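Side-chain contacts in methyltransferase domain-containing protein (Serratia marcescens, PDB 7CLU), which probably transfers a methyl group from S-adenosyl-L-methionine to a hydroxyl oxygen of an intermediate in the biosynthesis of prodigiosin: residues G108-A113 with L291-L296; D127-F132 with Y136-D141; W244-Y249 with L255-N260. All coordinates share one frame; numbering follows the deposited sequence.

Contact 1: residues G108-A113 with L291-L296; sequences GELKTA and LSLNML
L110 and A113, one turn apart on helix 110-116, pack against L293 and L296, one turn apart on helix 286-298. It is a small helix-on-helix contact, between segments 178 positions apart in the chain of the O-methyltransferase domain, and buried beside the second subunit.

The leucine-leucine contacts come first. L110 reaches over through one branch: its CG stands anti to the backbone N (chi1 175°), which carries CD1 toward helix 286-298, 4.1 Å from CD2 of L293. The two side chains cross at about a right angle and touch through these methyls. The same CD1 of L110 also lies near L296 CD2, at 4.4 Å, and thus sits against both leucines.

Around this apolar patch, the neighbours tie it into the fold and the dimer. V297 lies against L110 and A113, and W107 of helix 93-107 against L293. A23 of the second subunit packs on L110 and Q56 of the second subunit on L293, so the leucines serve the subunit interface as well as the helix pair. Polar links flank it on helix 286-298: S292 OG bonds to Q56 NE2 of the second subunit and to E304 N, while N294 OD1 takes the indole N-H of W107.

At A113 the helices come nearest, its CA 6.8 Å from that of L296. The short CB of A113 points toward the other helix and rests on L296 CG at 4.0 Å. L296 also touches backbone: its CD1 lies 3.7 Å from A113 O, a van der Waals contact.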
ATOM      1  N   GLY A 108       7.534   6.323   1.539  1.00 22.09           N
ATOM      2  CA  GLY A 108       7.362   6.954   2.833  1.00 28.49           C
ATOM      3  C   GLY A 108       7.626   8.444   2.774  1.00 27.43           C
ATOM      4  O   GLY A 108       7.015   9.216   3.510  1.00 28.11           O
ATOM      5  N   GLU A 109       8.488   8.871   1.852  1.00 26.96           N
ATOM      6  CA  GLU A 109       8.861  10.271   1.690  1.00 30.95           C
ATOM      7  C   GLU A 109       8.283  10.878   0.410  1.00 31.10           C
ATOM      8  O   GLU A 109       8.882  11.784  -0.180  1.00 25.66           O
ATOM      9  CB  GLU A 109      10.386  10.408   1.721  1.00 27.91           C
ATOM     10  CG  GLU A 109      11.029   9.890   3.009  1.00 27.19           C
ATOM     11  CD  GLU A 109      10.640  10.724   4.228  1.00 33.54           C
ATOM     12  OE1 GLU A 109      10.835  11.952   4.190  1.00 29.87           O
ATOM     13  OE2 GLU A 109      10.110  10.158   5.210  1.00 40.88           O
ATOM     14  N   LEU A 110       7.120  10.379  -0.034  1.00 25.00           N
ATOM     15  CA  LEU A 110       6.470  10.955  -1.209  1.00 28.57           C
ATOM     16  C   LEU A 110       6.241  12.455  -1.047  1.00 25.79           C
ATOM     17  O   LEU A 110       6.401  13.220  -2.011  1.00 23.32           O
ATOM     18  CB  LEU A 110       5.143  10.246  -1.488  1.00 25.06           C
ATOM     19  CG  LEU A 110       4.314  10.854  -2.637  1.00 23.99           C
ATOM     20  CD1 LEU A 110       5.056  10.716  -3.963  1.00 20.97           C
ATOM     21  CD2 LEU A 110       2.929  10.215  -2.722  1.00 23.87           C
ATOM     22  N   LYS A 111       5.826  12.889   0.154  1.00 26.21           N
ATOM     23  CA  LYS A 111       5.528  14.301   0.370  1.00 26.24           C
ATOM     24  C   LYS A 111       6.722  15.162  -0.011  1.00 27.68           C
ATOM     25  O   LYS A 111       6.575  16.175  -0.704  1.00 28.16           O
ATOM     26  CB  LYS A 111       5.133  14.543   1.831  1.00 29.61           C
ATOM     27  CG  LYS A 111       5.255  16.013   2.295  1.00 36.35           C
ATOM     28  CD  LYS A 111       4.854  16.172   3.761  1.00 40.06           C
ATOM     29  CE  LYS A 111       5.603  17.321   4.435  1.00 49.26           C
ATOM     30  NZ  LYS A 111       5.091  17.601   5.815  1.00 47.35           N
ATOM     31  N   THR A 112       7.920  14.742   0.398  1.00 27.33           N
ATOM     32  CA  THR A 112       9.113  15.531   0.116  1.00 28.08           C
ATOM     33  C   THR A 112       9.514  15.420  -1.351  1.00 29.31           C
ATOM     34  O   THR A 112      10.059  16.379  -1.921  1.00 29.17           O
ATOM     35  CB  THR A 112      10.244  15.084   1.049  1.00 25.28           C
ATOM     36  OG1 THR A 112       9.833  15.292   2.402  1.00 29.16           O
ATOM     37  CG2 THR A 112      11.536  15.870   0.785  1.00 27.68           C
ATOM     38  N   ALA A 113       9.245  14.268  -1.981  1.00 24.27           N
ATOM     39  CA  ALA A 113       9.535  14.120  -3.407  1.00 22.51           C
ATOM     40  C   ALA A 113       8.672  15.059  -4.235  1.00 26.79           C
ATOM     41  O   ALA A 113       9.125  15.601  -5.248  1.00 25.76           O
ATOM     42  CB  ALA A 113       9.321  12.668  -3.859  1.00 25.51           C
ATOM     43  N   LEU A 291       2.331   4.848 -11.265  1.00 24.21           N
ATOM     44  CA  LEU A 291       3.666   4.497 -11.717  1.00 23.35           C
ATOM     45  C   LEU A 291       4.506   5.748 -11.940  1.00 22.28           C
ATOM     46  O   LEU A 291       5.714   5.745 -11.683  1.00 23.55           O
ATOM     47  CB  LEU A 291       3.599   3.664 -12.996  1.00 25.56           C
ATOM     48  CG  LEU A 291       4.956   3.023 -13.292  1.00 30.74           C
ATOM     49  CD1 LEU A 291       5.345   2.123 -12.116  1.00 29.20           C
ATOM     50  CD2 LEU A 291       4.980   2.269 -14.637  1.00 29.87           C
ATOM     51  N   SER A 292       3.873   6.830 -12.407  1.00 22.44           N
ATOM     52  CA  SER A 292       4.565   8.107 -12.556  1.00 23.32           C
ATOM     53  C   SER A 292       5.133   8.582 -11.226  1.00 26.22           C
ATOM     54  O   SER A 292       6.294   9.017 -11.151  1.00 22.09           O
ATOM     55  CB  SER A 292       3.604   9.145 -13.135  1.00 25.05           C
ATOM     56  OG  SER A 292       4.301  10.203 -13.758  1.00 22.60           O
ATOM     57  N   LEU A 293       4.323   8.509 -10.159  1.00 22.05           N
ATOM     58  CA  LEU A 293       4.806   8.880  -8.834  1.00 22.53           C
ATOM     59  C   LEU A 293       5.935   7.959  -8.379  1.00 22.04           C
ATOM     60  O   LEU A 293       6.873   8.400  -7.703  1.00 26.29           O
ATOM     61  CB  LEU A 293       3.649   8.841  -7.833  1.00 23.45           C
ATOM     62  CG  LEU A 293       2.627   9.980  -7.876  1.00 26.97           C
ATOM     63  CD1 LEU A 293       1.532   9.797  -6.798  1.00 19.69           C
ATOM     64  CD2 LEU A 293       3.336  11.329  -7.685  1.00 25.35           C
ATOM     65  N   ASN A 294       5.853   6.666  -8.726  1.00 22.75           N
ATOM     66  CA  ASN A 294       6.945   5.749  -8.420  1.00 22.54           C
ATOM     67  C   ASN A 294       8.227   6.175  -9.130  1.00 24.19           C
ATOM     68  O   ASN A 294       9.319   6.074  -8.563  1.00 21.22           O
ATOM     69  CB  ASN A 294       6.566   4.316  -8.796  1.00 22.00           C
ATOM     70  CG  ASN A 294       7.579   3.289  -8.298  1.00 25.35           C
ATOM     71  OD1 ASN A 294       7.685   3.054  -7.106  1.00 26.28           O
ATOM     72  ND2 ASN A 294       8.311   2.660  -9.219  1.00 24.76           N
ATOM     73  N   MET A 295       8.111   6.668 -10.361  1.00 21.70           N
ATOM     74  CA  MET A 295       9.292   7.180 -11.049  1.00 23.67           C
ATOM     75  C   MET A 295       9.837   8.418 -10.347  1.00 23.36           C
ATOM     76  O   MET A 295      11.056   8.611 -10.275  1.00 26.88           O
ATOM     77  CB  MET A 295       8.956   7.503 -12.502  1.00 23.80           C
ATOM     78  CG  MET A 295       8.317   6.383 -13.248  1.00 28.95           C
ATOM     79  SD  MET A 295       9.055   4.796 -12.834  0.63 35.01           S
ATOM     80  CE  MET A 295      10.585   4.987 -13.662  1.00 24.78           C
ATOM     81  N   LEU A 296       8.939   9.262  -9.828  1.00 20.89           N
ATOM     82  CA  LEU A 296       9.346  10.474  -9.136  1.00 23.52           C
ATOM     83  C   LEU A 296      10.200  10.154  -7.916  1.00 26.40           C
ATOM     84  O   LEU A 296      11.265  10.755  -7.716  1.00 21.94           O
ATOM     85  CB  LEU A 296       8.106  11.277  -8.730  1.00 28.54           C
ATOM     86  CG  LEU A 296       8.299  12.404  -7.722  1.00 27.03           C
ATOM     87  CD1 LEU A 296       9.167  13.500  -8.352  1.00 24.46           C
ATOM     88  CD2 LEU A 296       6.943  12.969  -7.289  1.00 26.46           C
TER

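Contact 2: residues D127-F132 with Y136-D141; sequences DDRSWF and YQNPDD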
ATOM      1  N   ASP A 127      22.261   7.374   0.035  1.00 39.32           N
ATOM      2  CA  ASP A 127      22.962   7.097  -1.215  1.00 39.23           C
ATOM      3  C   ASP A 127      22.882   8.344  -2.090  1.00 41.22           C
ATOM      4  O   ASP A 127      21.806   8.691  -2.589  1.00 38.96           O
ATOM      5  CB  ASP A 127      22.337   5.882  -1.909  1.00 38.57           C
ATOM      6  CG  ASP A 127      23.182   5.345  -3.047  1.00 44.29           C
ATOM      7  OD1 ASP A 127      24.068   6.083  -3.538  1.00 43.20           O
ATOM      8  OD2 ASP A 127      22.949   4.177  -3.452  1.00 40.47           O
ATOM      9  N   ASP A 128      24.010   9.024  -2.284  1.00 42.08           N
ATOM     10  CA  ASP A 128      24.008  10.227  -3.102  1.00 48.39           C
ATOM     11  C   ASP A 128      24.435   9.958  -4.542  1.00 44.69           C
ATOM     12  O   ASP A 128      24.811  10.895  -5.250  1.00 47.32           O
ATOM     13  CB  ASP A 128      24.892  11.310  -2.476  1.00 47.17           C
ATOM     14  CG  ASP A 128      26.222  10.777  -2.024  1.00 43.86           C
ATOM     15  OD1 ASP A 128      26.694   9.780  -2.611  1.00 46.57           O
ATOM     16  OD2 ASP A 128      26.797  11.351  -1.082  1.00 48.62           O
ATOM     17  N   ARG A 129      24.376   8.707  -4.988  1.00 41.30           N
ATOM     18  CA  ARG A 129      24.680   8.384  -6.374  1.00 41.44           C
ATOM     19  C   ARG A 129      23.472   8.630  -7.265  1.00 43.30           C
ATOM     20  O   ARG A 129      22.321   8.541  -6.827  1.00 40.27           O
ATOM     21  CB  ARG A 129      25.109   6.929  -6.518  1.00 44.56           C
ATOM     22  CG  ARG A 129      26.336   6.548  -5.732  1.00 46.77           C
ATOM     23  CD  ARG A 129      26.533   5.040  -5.755  1.00 40.88           C
ATOM     24  NE  ARG A 129      25.441   4.336  -5.091  1.00 43.38           N
ATOM     25  CZ  ARG A 129      25.281   3.017  -5.132  1.00 45.44           C
ATOM     26  NH1 ARG A 129      26.150   2.267  -5.800  1.00 49.08           N
ATOM     27  NH2 ARG A 129      24.263   2.449  -4.501  1.00 43.83           N
ATOM     28  N   SER A 130      23.745   8.916  -8.538  1.00 43.23           N
ATOM     29  CA  SER A 130      22.683   9.134  -9.506  1.00 39.47           C
ATOM     30  C   SER A 130      22.013   7.814  -9.880  1.00 36.89           C
ATOM     31  O   SER A 130      22.571   6.727  -9.710  1.00 38.32           O
ATOM     32  CB  SER A 130      23.231   9.823 -10.758  1.00 38.18           C
ATOM     33  OG  SER A 130      23.822   8.882 -11.639  1.00 39.54           O
ATOM     34  N   TRP A 131      20.786   7.922 -10.385  1.00 39.90           N
ATOM     35  CA  TRP A 131      20.074   6.732 -10.839  1.00 38.93           C
ATOM     36  C   TRP A 131      20.902   5.986 -11.876  1.00 39.02           C
ATOM     37  O   TRP A 131      21.103   4.768 -11.781  1.00 37.95           O
ATOM     38  CB  TRP A 131      18.707   7.119 -11.408  1.00 37.39           C
ATOM     39  CG  TRP A 131      17.823   5.944 -11.708  1.00 34.49           C
ATOM     40  CD1 TRP A 131      17.214   5.652 -12.895  1.00 34.95           C
ATOM     41  CD2 TRP A 131      17.437   4.913 -10.793  1.00 38.37           C
ATOM     42  NE1 TRP A 131      16.478   4.499 -12.776  1.00 38.94           N
ATOM     43  CE2 TRP A 131      16.599   4.026 -11.495  1.00 34.86           C
ATOM     44  CE3 TRP A 131      17.720   4.652  -9.446  1.00 41.09           C
ATOM     45  CZ2 TRP A 131      16.045   2.901 -10.903  1.00 36.99           C
ATOM     46  CZ3 TRP A 131      17.166   3.524  -8.859  1.00 42.56           C
ATOM     47  CH2 TRP A 131      16.339   2.666  -9.591  1.00 37.83           C
ATOM     48  N   PHE A 132      21.428   6.718 -12.854  1.00 39.59           N
ATOM     49  CA  PHE A 132      22.297   6.104 -13.848  1.00 36.59           C
ATOM     50  C   PHE A 132      23.481   5.397 -13.199  1.00 38.18           C
ATOM     51  O   PHE A 132      23.850   4.295 -13.617  1.00 39.00           O
ATOM     52  CB  PHE A 132      22.783   7.151 -14.835  1.00 40.49           C
ATOM     53  CG  PHE A 132      23.695   6.591 -15.864  1.00 41.03           C
ATOM     54  CD1 PHE A 132      23.177   5.904 -16.948  1.00 42.91           C
ATOM     55  CD2 PHE A 132      25.069   6.717 -15.735  1.00 41.44           C
ATOM     56  CE1 PHE A 132      24.008   5.366 -17.896  1.00 42.38           C
ATOM     57  CE2 PHE A 132      25.913   6.180 -16.685  1.00 45.19           C
ATOM     58  CZ  PHE A 132      25.376   5.499 -17.762  1.00 43.46           C
ATOM     59  N   TYR A 136      24.175   1.323 -13.754  1.00 44.81           N
ATOM     60  CA  TYR A 136      25.394   0.928 -14.455  1.00 41.40           C
ATOM     61  C   TYR A 136      26.289   0.073 -13.571  1.00 41.49           C
ATOM     62  O   TYR A 136      26.964  -0.837 -14.064  1.00 45.90           O
ATOM     63  CB  TYR A 136      26.140   2.187 -14.915  1.00 46.47           C
ATOM     64  CG  TYR A 136      27.026   2.048 -16.146  1.00 45.57           C
ATOM     65  CD1 TYR A 136      28.364   1.667 -16.030  1.00 42.33           C
ATOM     66  CD2 TYR A 136      26.538   2.350 -17.414  1.00 46.89           C
ATOM     67  CE1 TYR A 136      29.175   1.558 -17.141  1.00 42.44           C
ATOM     68  CE2 TYR A 136      27.344   2.242 -18.539  1.00 44.67           C
ATOM     69  CZ  TYR A 136      28.660   1.847 -18.398  1.00 44.55           C
ATOM     70  OH  TYR A 136      29.462   1.746 -19.519  1.00 46.19           O
ATOM     71  N   GLN A 137      26.287   0.342 -12.265  1.00 41.02           N
ATOM     72  CA  GLN A 137      27.121  -0.362 -11.301  1.00 47.07           C
ATOM     73  C   GLN A 137      26.560  -1.719 -10.874  1.00 49.86           C
ATOM     74  O   GLN A 137      27.321  -2.556 -10.374  1.00 52.45           O
ATOM     75  CB  GLN A 137      27.314   0.517 -10.061  1.00 46.75           C
ATOM     76  CG  GLN A 137      28.294  -0.029  -9.035  1.00 53.74           C
ATOM     77  CD  GLN A 137      29.121   1.060  -8.383  1.00 58.91           C
ATOM     78  OE1 GLN A 137      28.591   2.089  -7.953  1.00 59.62           O
ATOM     79  NE2 GLN A 137      30.432   0.841  -8.304  1.00 56.77           N
ATOM     80  N   ASN A 138      25.264  -1.968 -11.044  1.00 45.60           N
ATOM     81  CA  ASN A 138      24.637  -3.193 -10.541  1.00 48.21           C
ATOM     82  C   ASN A 138      23.901  -3.908 -11.668  1.00 43.97           C
ATOM     83  O   ASN A 138      22.665  -3.918 -11.714  1.00 42.91           O
ATOM     84  CB  ASN A 138      23.694  -2.890  -9.375  1.00 46.71           C
ATOM     85  CG  ASN A 138      24.431  -2.445  -8.115  1.00 53.82           C
ATOM     86  OD1 ASN A 138      24.911  -1.310  -8.029  1.00 56.38           O
ATOM     87  ND2 ASN A 138      24.502  -3.331  -7.119  1.00 51.44           N
ATOM     88  N   PRO A 139      24.636  -4.542 -12.586  1.00 41.58           N
ATOM     89  CA  PRO A 139      23.973  -5.292 -13.661  1.00 43.30           C
ATOM     90  C   PRO A 139      23.252  -6.548 -13.179  1.00 45.07           C
ATOM     91  O   PRO A 139      22.323  -7.004 -13.859  1.00 37.76           O
ATOM     92  CB  PRO A 139      25.129  -5.634 -14.612  1.00 38.35           C
ATOM     93  CG  PRO A 139      26.314  -5.711 -13.722  1.00 45.61           C
ATOM     94  CD  PRO A 139      26.104  -4.629 -12.684  1.00 44.49           C
ATOM     95  N   ASP A 140      23.637  -7.117 -12.029  1.00 44.18           N
ATOM     96  CA  ASP A 140      22.910  -8.269 -11.502  1.00 42.99           C
ATOM     97  C   ASP A 140      21.496  -7.875 -11.090  1.00 45.33           C
ATOM     98  O   ASP A 140      20.519  -8.546 -11.459  1.00 43.07           O
ATOM     99  CB  ASP A 140      23.666  -8.878 -10.316  1.00 47.37           C
ATOM    100  CG  ASP A 140      24.909  -9.647 -10.740  1.00 48.78           C
ATOM    101  OD1 ASP A 140      25.160  -9.764 -11.963  1.00 46.69           O
ATOM    102  OD2 ASP A 140      25.636 -10.135  -9.845  1.00 49.33           O
ATOM    103  N   ASP A 141      21.368  -6.790 -10.318  1.00 38.97           N
ATOM    104  CA  ASP A 141      20.042  -6.297  -9.955  1.00 41.67           C
ATOM    105  C   ASP A 141      19.221  -5.970 -11.199  1.00 40.81           C
ATOM    106  O   ASP A 141      18.013  -6.229 -11.246  1.00 33.79           O
ATOM    107  CB  ASP A 141      20.164  -5.069  -9.052  1.00 40.67           C
ATOM    108  CG  ASP A 141      20.863  -5.371  -7.731  1.00 46.32           C
ATOM    109  OD1 ASP A 141      20.677  -6.478  -7.184  1.00 42.29           O
ATOM    110  OD2 ASP A 141      21.607  -4.494  -7.243  1.00 47.75           O
TER
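R129 and Q137 meet through one side-chain hydrogen bond, R129 NH1 to Q137 OE1, long at 3.3 Å and bent to 138° at the hydrogen. The oxygen lies at the guanidinium edge, close to its plane. Seen from the amide the fit is poorer, since NH1 stands above the carbonyl plane and misses the lone pairs; guanidinium and amide are turned 45° apart.

D127 takes three further donors of R129. Its NE gives a nearly straight bond of 2.7 Å to D127 OD1, lying in the guanidinium plane and using the syn lone pair. That oxygen accepts a second time, from R129 N at 3.0 Å, on the anti side and well out of the carboxylate plane, which closes an Asx turn. NH2 completes a salt bridge with D127 OD2, although the modelled separation is too short to be trusted. With the chain bent at chi3, the guanidinium lies between carboxylate and amide, and D127 fixes its orientation more firmly than Q137 does. An acetate ion, probably from the crystallisation liquor, also lies beside R129.

Both segments share helix 131-137 of the methyltransferase domain. Two N-H groups of its first turn are met: S130, the N-cap, uses OG to cap D133 N, and D300 OD2 accepts from W131 N. Just ahead of the cap, R129 O receives R121 NH2.

Further along the helix, F132 O is satisfied by Y136 N at 3.0 Å, the regular bond four residues on. Over this turn the two side chains run side by side, pointing the same way, but their rings meet obliquely, planes at 41°. F132 CZ touches Y136 CD2 at 3.4 Å. The side chain of Y136 continues to within about 4 Å of that of D226, which binds S-adenosyl-L-homocysteine.

Contact 3: residues W244-Y249 with L255-N260; sequences WMLHDY and LTILRN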
ATOM      1  N   TRP A 244       9.725  -0.131 -23.293  1.00 24.29           N
ATOM      2  CA  TRP A 244       9.289   0.422 -22.007  1.00 24.16           C
ATOM      3  C   TRP A 244      10.438   1.050 -21.218  1.00 28.80           C
ATOM      4  O   TRP A 244      10.562   0.853 -20.006  1.00 29.39           O
ATOM      5  CB  TRP A 244       8.572  -0.654 -21.183  1.00 25.18           C
ATOM      6  CG  TRP A 244       7.518  -0.112 -20.282  1.00 27.83           C
ATOM      7  CD1 TRP A 244       6.979   1.144 -20.303  1.00 30.84           C
ATOM      8  CD2 TRP A 244       6.896  -0.798 -19.197  1.00 28.10           C
ATOM      9  NE1 TRP A 244       6.041   1.271 -19.311  1.00 26.43           N
ATOM     10  CE2 TRP A 244       5.971   0.091 -18.616  1.00 26.61           C
ATOM     11  CE3 TRP A 244       7.021  -2.089 -18.669  1.00 30.22           C
ATOM     12  CZ2 TRP A 244       5.186  -0.263 -17.516  1.00 32.55           C
ATOM     13  CZ3 TRP A 244       6.223  -2.445 -17.581  1.00 34.51           C
ATOM     14  CH2 TRP A 244       5.319  -1.536 -17.023  1.00 29.94           C
ATOM     15  N   MET A 245      11.270   1.839 -21.904  1.00 24.75           N
ATOM     16  CA  MET A 245      12.428   2.483 -21.289  1.00 28.13           C
ATOM     17  C   MET A 245      12.311   3.996 -21.187  1.00 26.82           C
ATOM     18  O   MET A 245      12.930   4.592 -20.306  1.00 26.60           O
ATOM     19  CB  MET A 245      13.711   2.136 -22.068  1.00 28.91           C
ATOM     20  CG  MET A 245      15.007   2.773 -21.489  1.00 35.30           C
ATOM     21  SD  MET A 245      16.543   2.386 -22.373  0.58 35.52           S
ATOM     22  CE  MET A 245      16.467   0.599 -22.304  1.00 38.88           C
ATOM     23  N   LEU A 246      11.540   4.634 -22.066  1.00 26.02           N
ATOM     24  CA  LEU A 246      11.546   6.089 -22.115  1.00 20.07           C
ATOM     25  C   LEU A 246      11.085   6.678 -20.791  1.00 27.95           C
ATOM     26  O   LEU A 246      11.685   7.636 -20.284  1.00 26.17           O
ATOM     27  CB  LEU A 246      10.659   6.579 -23.258  1.00 23.02           C
ATOM     28  CG  LEU A 246      11.104   6.160 -24.669  1.00 23.85           C
ATOM     29  CD1 LEU A 246      10.097   6.584 -25.736  1.00 22.06           C
ATOM     30  CD2 LEU A 246      12.486   6.731 -24.988  1.00 23.88           C
ATOM     31  N   HIS A 247      10.031   6.109 -20.205  1.00 24.93           N
ATOM     32  CA  HIS A 247       9.482   6.658 -18.972  1.00 26.10           C
ATOM     33  C   HIS A 247      10.423   6.526 -17.784  1.00 25.96           C
ATOM     34  O   HIS A 247      10.098   7.037 -16.711  1.00 27.98           O
ATOM     35  CB  HIS A 247       8.144   5.991 -18.654  1.00 27.02           C
ATOM     36  CG  HIS A 247       8.266   4.570 -18.207  1.00 26.96           C
ATOM     37  ND1 HIS A 247       7.448   4.018 -17.244  1.00 30.50           N
ATOM     38  CD2 HIS A 247       9.099   3.580 -18.607  1.00 27.50           C
ATOM     39  CE1 HIS A 247       7.782   2.753 -17.059  1.00 28.40           C
ATOM     40  NE2 HIS A 247       8.784   2.465 -17.871  1.00 29.19           N
ATOM     41  N   ASP A 248      11.559   5.853 -17.933  1.00 26.10           N
ATOM     42  CA  ASP A 248      12.545   5.810 -16.865  1.00 27.33           C
ATOM     43  C   ASP A 248      13.354   7.097 -16.773  1.00 32.74           C
ATOM     44  O   ASP A 248      14.051   7.294 -15.774  1.00 30.24           O
ATOM     45  CB  ASP A 248      13.499   4.622 -17.074  1.00 28.61           C
ATOM     46  CG  ASP A 248      12.775   3.289 -17.079  1.00 35.51           C
ATOM     47  OD1 ASP A 248      11.706   3.188 -16.450  1.00 36.24           O
ATOM     48  OD2 ASP A 248      13.276   2.342 -17.713  1.00 38.87           O
ATOM     49  N   TYR A 249      13.259   7.975 -17.776  1.00 27.87           N
ATOM     50  CA  TYR A 249      14.124   9.139 -17.901  1.00 30.83           C
ATOM     51  C   TYR A 249      13.309  10.416 -18.058  1.00 30.76           C
ATOM     52  O   TYR A 249      12.156  10.406 -18.496  1.00 29.85           O
ATOM     53  CB  TYR A 249      15.074   8.985 -19.098  1.00 26.71           C
ATOM     54  CG  TYR A 249      15.935   7.759 -18.964  1.00 31.22           C
ATOM     55  CD1 TYR A 249      17.041   7.752 -18.117  1.00 34.59           C
ATOM     56  CD2 TYR A 249      15.612   6.586 -19.635  1.00 34.42           C
ATOM     57  CE1 TYR A 249      17.816   6.617 -17.968  1.00 35.89           C
ATOM     58  CE2 TYR A 249      16.377   5.449 -19.490  1.00 37.49           C
ATOM     59  CZ  TYR A 249      17.475   5.469 -18.653  1.00 39.20           C
ATOM     60  OH  TYR A 249      18.237   4.335 -18.508  1.00 47.83           O
ATOM     61  N   LEU A 255      14.683  12.654 -25.206  1.00 33.74           N
ATOM     62  CA  LEU A 255      15.045  13.252 -26.487  1.00 31.83           C
ATOM     63  C   LEU A 255      16.437  12.808 -26.926  1.00 31.61           C
ATOM     64  O   LEU A 255      16.659  12.511 -28.106  1.00 29.81           O
ATOM     65  CB  LEU A 255      14.970  14.772 -26.371  1.00 33.88           C
ATOM     66  CG  LEU A 255      14.307  15.600 -27.457  1.00 38.45           C
ATOM     67  CD1 LEU A 255      12.852  15.161 -27.633  1.00 36.90           C
ATOM     68  CD2 LEU A 255      14.392  17.073 -27.092  1.00 39.54           C
ATOM     69  N   THR A 256      17.384  12.751 -25.984  1.00 31.09           N
ATOM     70  CA  THR A 256      18.744  12.337 -26.322  1.00 32.90           C
ATOM     71  C   THR A 256      18.771  10.892 -26.808  1.00 32.24           C
ATOM     72  O   THR A 256      19.387  10.577 -27.835  1.00 27.40           O
ATOM     73  CB  THR A 256      19.662  12.509 -25.110  1.00 32.05           C
ATOM     74  OG1 THR A 256      19.784  13.902 -24.791  1.00 36.35           O
ATOM     75  CG2 THR A 256      21.018  11.921 -25.400  1.00 28.86           C
ATOM     76  N   ILE A 257      18.106   9.998 -26.068  1.00 29.01           N
ATOM     77  CA  ILE A 257      17.998   8.598 -26.476  1.00 26.63           C
ATOM     78  C   ILE A 257      17.401   8.492 -27.875  1.00 25.80           C
ATOM     79  O   ILE A 257      17.907   7.759 -28.734  1.00 29.23           O
ATOM     80  CB  ILE A 257      17.148   7.819 -25.455  1.00 25.95           C
ATOM     81  CG1 ILE A 257      17.907   7.632 -24.138  1.00 28.41           C
ATOM     82  CG2 ILE A 257      16.728   6.506 -26.039  1.00 25.72           C
ATOM     83  CD1 ILE A 257      17.004   7.463 -22.931  1.00 28.65           C
ATOM     84  N   LEU A 258      16.302   9.214 -28.116  1.00 23.72           N
ATOM     85  CA  LEU A 258      15.590   9.092 -29.380  1.00 24.18           C
ATOM     86  C   LEU A 258      16.411   9.667 -30.528  1.00 28.76           C
ATOM     87  O   LEU A 258      16.432   9.105 -31.632  1.00 29.42           O
ATOM     88  CB  LEU A 258      14.242   9.797 -29.295  1.00 27.07           C
ATOM     89  CG  LEU A 258      13.109   9.199 -28.441  1.00 24.16           C
ATOM     90  CD1 LEU A 258      12.003  10.227 -28.324  1.00 27.75           C
ATOM     91  CD2 LEU A 258      12.583   7.905 -29.068  1.00 24.58           C
ATOM     92  N   ARG A 259      17.078  10.796 -30.286  1.00 28.38           N
ATOM     93  CA  ARG A 259      17.988  11.343 -31.284  1.00 31.34           C
ATOM     94  C   ARG A 259      19.159  10.397 -31.520  1.00 28.19           C
ATOM     95  O   ARG A 259      19.613  10.229 -32.656  1.00 29.41           O
ATOM     96  CB  ARG A 259      18.474  12.727 -30.840  1.00 32.68           C
ATOM     97  CG  ARG A 259      17.429  13.830 -30.989  1.00 34.88           C
ATOM     98  CD  ARG A 259      18.071  15.223 -31.049  1.00 40.27           C
ATOM     99  NE  ARG A 259      18.604  15.623 -29.755  1.00 41.53           N
ATOM    100  CZ  ARG A 259      18.018  16.506 -28.950  1.00 43.84           C
ATOM    101  NH1 ARG A 259      16.884  17.084 -29.329  1.00 42.11           N
ATOM    102  NH2 ARG A 259      18.569  16.818 -27.775  1.00 45.98           N
ATOM    103  N   ASN A 260      19.649   9.751 -30.458  1.00 27.98           N
ATOM    104  CA  ASN A 260      20.758   8.812 -30.617  1.00 26.84           C
ATOM    105  C   ASN A 260      20.360   7.636 -31.496  1.00 33.40           C
ATOM    106  O   ASN A 260      21.133   7.213 -32.367  1.00 30.17           O
ATOM    107  CB  ASN A 260      21.240   8.316 -29.250  1.00 28.53           C
ATOM    108  CG  ASN A 260      22.141   9.318 -28.542  1.00 35.37           C
ATOM    109  OD1 ASN A 260      22.578  10.301 -29.140  1.00 35.11           O
ATOM    110  ND2 ASN A 260      22.421   9.070 -27.265  1.00 32.25           N
TER
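The ring of Y249 meets I257 obliquely: the methyl CD1 of I257 comes up to Y249 CD2 at 3.7 Å, with CE2 of the same ring nearly as close. D248 CB lies over one face of this phenol ring, offset toward the rim, and M245 CG sits in plane at its edge. Two more flat groups overlap on the far side of the loop, where H247 CE1 lies over a face of the W244 indole and W244 NE1 over a face of the imidazole, each about 3.1 Å above the other's plane and off-centre.

All this belongs to a beta-alpha-beta unit of the Rossmann-like methyltransferase fold. The loop 244-249 leaves strand 239-243 and turns into helix 251-264, which leads on to the neighbouring parallel strand 270-275. H247, the predicted proton acceptor, lies on this loop; its NE2 makes a weak bond back to W244 O, and its ND1 is held by E304. The carboxylate of E275, at the end of the second strand, takes the backbone N-H of both L246 and H247.

I257 points at the loop and crosses Y249 at about a right angle. Its CG1 is anti to the carbonyl carbon (chi1 -71°), and this sends CD1 forward to the tyrosine while CG2 turns to L246. V227 of the S-adenosyl-L-homocysteine site is about 4 Å from the I257 side chain, which places I257 next to the residues of that site.

L246 uses a single branch for both helix residues: its CD2 lies 4.4 Å from I257 CG2 and 4.2 Å from L258 CD2.

Contacts 1 and 3 are buried and apolar, whereas contact 2 lies at the surface and combines hydrogen bonds with an aromatic pair. Contact 1 joins helices far apart in sequence and faces the second subunit; both other contacts are local, contact 2 within a short helix and the residues on both sides of it, contact 3 between a loop and the helix that follows it. Along the chain both are nested inside the loop closed by contact 1. Helix 286-298 links two of them directly: from contact 1, L291 reaches W244 and H247, and M295 packs on D248. Contact 2 touches neither, yet like contact 3 it borders the S-adenosyl-L-homocysteine site.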